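PDB 4LFU: regulatory protein SdiA from Escherichia coli, which acts as a LuxR-type quorum-sensing receptor and transcription factor, binding AI-1 autoinducers from other bacteria and activating transcription of the cell-division genes ftsQAZ. Local coordinates for residues K185-W190 and L204-N209. Sequence-based numbering, arbitrary orientation.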
ATOM      1  N   LYS A 185     -19.599 -10.216   0.730  1.00 29.36           N
ATOM      2  CA  LYS A 185     -18.566  -9.520  -0.058  1.00 29.33           C
ATOM      3  C   LYS A 185     -18.970  -9.294  -1.526  1.00 29.57           C
ATOM      4  O   LYS A 185     -18.782  -8.190  -2.075  1.00 29.13           O
ATOM      5  CB  LYS A 185     -17.225 -10.253   0.019  1.00 29.15           C
ATOM      6  CG  LYS A 185     -16.574 -10.209   1.390  1.00 30.74           C
ATOM      7  CD  LYS A 185     -15.157 -10.767   1.368  1.00 35.63           C
ATOM      8  CE  LYS A 185     -15.003 -11.888   2.405  1.00 40.42           C
ATOM      9  NZ  LYS A 185     -13.738 -11.823   3.229  1.00 43.98           N
ATOM     10  N   GLU A 186     -19.558 -10.315  -2.151  1.00 29.72           N
ATOM     11  CA  GLU A 186     -20.046 -10.189  -3.535  1.00 29.99           C
ATOM     12  C   GLU A 186     -21.102  -9.090  -3.697  1.00 29.34           C
ATOM     13  O   GLU A 186     -21.002  -8.257  -4.587  1.00 29.72           O
ATOM     14  CB  GLU A 186     -20.561 -11.539  -4.049  1.00 29.44           C
ATOM     15  CG  GLU A 186     -21.279 -11.475  -5.405  1.00 30.15           C
ATOM     16  CD  GLU A 186     -21.682 -12.857  -5.905  1.00 32.34           C
ATOM     17  OE1 GLU A 186     -22.322 -13.600  -5.132  1.00 33.54           O
ATOM     18  OE2 GLU A 186     -21.346 -13.215  -7.064  1.00 37.45           O
ATOM     19  N   ILE A 187     -22.126  -9.109  -2.852  1.00 29.31           N
ATOM     20  CA  ILE A 187     -23.106  -8.019  -2.767  1.00 29.17           C
ATOM     21  C   ILE A 187     -22.471  -6.640  -2.462  1.00 29.00           C
ATOM     22  O   ILE A 187     -22.869  -5.636  -3.030  1.00 29.00           O
ATOM     23  CB  ILE A 187     -24.252  -8.372  -1.766  1.00 29.82           C
ATOM     24  CG1 ILE A 187     -25.210  -9.397  -2.418  1.00 29.14           C
ATOM     25  CG2 ILE A 187     -25.051  -7.095  -1.315  1.00 29.08           C
ATOM     26  CD1 ILE A 187     -26.002 -10.227  -1.444  1.00 29.41           C
ATOM     27  N   LEU A 188     -21.469  -6.613  -1.581  1.00 28.71           N
ATOM     28  CA  LEU A 188     -20.761  -5.384  -1.242  1.00 27.14           C
ATOM     29  C   LEU A 188     -20.080  -4.770  -2.454  1.00 26.47           C
ATOM     30  O   LEU A 188     -20.217  -3.580  -2.704  1.00 25.74           O
ATOM     31  CB  LEU A 188     -19.768  -5.633  -0.117  1.00 26.46           C
ATOM     32  CG  LEU A 188     -19.605  -4.412   0.787  1.00 27.00           C
ATOM     33  CD1 LEU A 188     -20.973  -3.903   1.327  1.00 23.36           C
ATOM     34  CD2 LEU A 188     -18.635  -4.774   1.897  1.00 22.62           C
ATOM     35  N   ARG A 189     -19.389  -5.603  -3.225  1.00 26.45           N
ATOM     36  CA  ARG A 189     -18.760  -5.187  -4.489  1.00 26.46           C
ATOM     37  C   ARG A 189     -19.681  -4.522  -5.495  1.00 26.62           C
ATOM     38  O   ARG A 189     -19.294  -3.535  -6.133  1.00 26.66           O
ATOM     39  CB  ARG A 189     -18.027  -6.361  -5.142  1.00 26.76           C
ATOM     40  CG  ARG A 189     -16.756  -6.759  -4.388  1.00 27.18           C
ATOM     41  CD  ARG A 189     -15.859  -7.671  -5.251  1.00 30.89           C
ATOM     42  NE  ARG A 189     -16.507  -8.961  -5.524  1.00 33.44           N
ATOM     43  CZ  ARG A 189     -16.507  -9.993  -4.683  1.00 33.98           C
ATOM     44  NH1 ARG A 189     -15.884  -9.915  -3.503  1.00 31.88           N
ATOM     45  NH2 ARG A 189     -17.116 -11.112  -5.032  1.00 33.26           N
ATOM     46  N   TRP A 190     -20.891  -5.057  -5.654  1.00 26.56           N
ATOM     47  CA  TRP A 190     -21.879  -4.456  -6.556  1.00 27.55           C
ATOM     48  C   TRP A 190     -22.415  -3.148  -5.980  1.00 27.41           C
ATOM     49  O   TRP A 190     -22.757  -2.226  -6.735  1.00 27.07           O
ATOM     50  CB  TRP A 190     -23.035  -5.439  -6.912  1.00 27.92           C
ATOM     51  CG  TRP A 190     -22.596  -6.523  -7.842  1.00 28.05           C
ATOM     52  CD1 TRP A 190     -22.362  -7.826  -7.515  1.00 29.58           C
ATOM     53  CD2 TRP A 190     -22.279  -6.397  -9.242  1.00 29.04           C
ATOM     54  NE1 TRP A 190     -21.930  -8.524  -8.619  1.00 30.17           N
ATOM     55  CE2 TRP A 190     -21.866  -7.674  -9.691  1.00 29.81           C
ATOM     56  CE3 TRP A 190     -22.307  -5.330 -10.161  1.00 28.52           C
ATOM     57  CZ2 TRP A 190     -21.487  -7.921 -11.019  1.00 30.16           C
ATOM     58  CZ3 TRP A 190     -21.930  -5.571 -11.485  1.00 29.08           C
ATOM     59  CH2 TRP A 190     -21.521  -6.857 -11.902  1.00 29.45           C
ATOM     60  N   LEU A 204     -27.525 -11.160  -9.731  1.00 38.50           N
ATOM     61  CA  LEU A 204     -27.282 -12.423  -9.003  1.00 37.86           C
ATOM     62  C   LEU A 204     -28.446 -13.428  -9.058  1.00 38.17           C
ATOM     63  O   LEU A 204     -28.335 -14.524  -8.521  1.00 38.53           O
ATOM     64  CB  LEU A 204     -26.891 -12.143  -7.540  1.00 36.48           C
ATOM     65  CG  LEU A 204     -25.697 -11.217  -7.284  1.00 35.58           C
ATOM     66  CD1 LEU A 204     -25.543 -10.912  -5.795  1.00 33.16           C
ATOM     67  CD2 LEU A 204     -24.409 -11.789  -7.863  1.00 33.61           C
ATOM     68  N   SER A 205     -29.552 -13.054  -9.695  1.00 38.78           N
ATOM     69  CA  SER A 205     -30.739 -13.921  -9.791  1.00 39.56           C
ATOM     70  C   SER A 205     -31.288 -14.327  -8.411  1.00 39.48           C
ATOM     71  O   SER A 205     -31.589 -15.497  -8.164  1.00 40.45           O
ATOM     72  CB  SER A 205     -30.435 -15.164 -10.655  1.00 40.12           C
ATOM     73  OG  SER A 205     -29.943 -14.782 -11.930  1.00 40.56           O
ATOM     74  N   ILE A 206     -31.380 -13.350  -7.511  1.00 38.75           N
ATOM     75  CA  ILE A 206     -31.982 -13.522  -6.185  1.00 37.07           C
ATOM     76  C   ILE A 206     -33.022 -12.407  -5.985  1.00 36.47           C
ATOM     77  O   ILE A 206     -33.182 -11.551  -6.837  1.00 36.44           O
ATOM     78  CB  ILE A 206     -30.913 -13.506  -5.057  1.00 37.29           C
ATOM     79  CG1 ILE A 206     -29.955 -12.308  -5.245  1.00 36.69           C
ATOM     80  CG2 ILE A 206     -30.175 -14.839  -5.007  1.00 35.96           C
ATOM     81  CD1 ILE A 206     -28.969 -12.077  -4.119  1.00 36.54           C
ATOM     82  N   SER A 207     -33.750 -12.443  -4.883  1.00 35.89           N
ATOM     83  CA  SER A 207     -34.727 -11.414  -4.585  1.00 36.02           C
ATOM     84  C   SER A 207     -34.083 -10.203  -3.872  1.00 35.75           C
ATOM     85  O   SER A 207     -32.991 -10.294  -3.318  1.00 35.17           O
ATOM     86  CB  SER A 207     -35.841 -12.012  -3.727  1.00 35.83           C
ATOM     87  OG  SER A 207     -35.367 -12.287  -2.425  1.00 36.43           O
ATOM     88  N   GLU A 208     -34.768  -9.070  -3.913  1.00 36.39           N
ATOM     89  CA  GLU A 208     -34.352  -7.886  -3.179  1.00 37.60           C
ATOM     90  C   GLU A 208     -34.288  -8.144  -1.670  1.00 37.50           C
ATOM     91  O   GLU A 208     -33.423  -7.601  -0.978  1.00 37.40           O
ATOM     92  CB  GLU A 208     -35.288  -6.715  -3.477  1.00 38.06           C
ATOM     93  CG  GLU A 208     -34.903  -5.946  -4.719  1.00 40.61           C
ATOM     94  CD  GLU A 208     -35.933  -4.903  -5.105  1.00 44.16           C
ATOM     95  OE1 GLU A 208     -36.062  -3.904  -4.359  1.00 45.56           O
ATOM     96  OE2 GLU A 208     -36.600  -5.078  -6.164  1.00 44.98           O
ATOM     97  N   ASN A 209     -35.203  -8.980  -1.180  1.00 37.11           N
ATOM     98  CA  ASN A 209     -35.204  -9.417   0.212  1.00 36.53           C
ATOM     99  C   ASN A 209     -33.918 -10.070   0.634  1.00 34.82           C
ATOM    100  O   ASN A 209     -33.431  -9.812   1.723  1.00 34.49           O
ATOM    101  CB  ASN A 209     -36.346 -10.390   0.460  1.00 37.38           C
ATOM    102  CG  ASN A 209     -37.601  -9.686   0.830  1.00 41.55           C
ATOM    103  OD1 ASN A 209     -37.751  -9.222   1.967  1.00 47.96           O
ATOM    104  ND2 ASN A 209     -38.518  -9.576  -0.118  1.00 44.97           N
TER
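In the LuxR-type DNA-binding domain, Leu204, at the turn of the predicted helix-turn-helix, packs against Glu186, Ile187 and Trp190 of helix 182-192. Its two methyls have different partners. Leu204 CD1 lies 3.7 Å from Ile187 CG1, while Leu204 CD2 meets the carboxylate end of Glu186, 3.5 Å from Glu186 OE2, and approaches the Trp190 ring obliquely, 4.2 Å from Trp190 NE1. An extended chain with CG anti to the backbone N (chi1 172°) carries the Glu186 carboxylate to that methyl; the Glu186 and Leu204 side chains run alongside each other in opposite senses. No hydrogen bond crosses the contact; the carboxylate's polar partner is Arg183, which OE1 engages in a salt bridge. A second, looser apolar touch joins Ile187 CD1 to Ile206 CD1 at 4.4 Å. Ile187 is buried, and its side chain also rests on Ile200, His214 and Gln215, which ties helix 182-192 to both helices of the motif. Between those helices the chain turns through a Schellman motif: Ser205, with positive phi (58°), is the C-prime residue, and Ser207 occupies the N-cap position of helix 208-222, its OG hydrogen-bonded to Thr210 OG1. Packing of the first helix on the helix-turn-helix is characteristic of the four-helix LuxR/GerE DNA-binding domain.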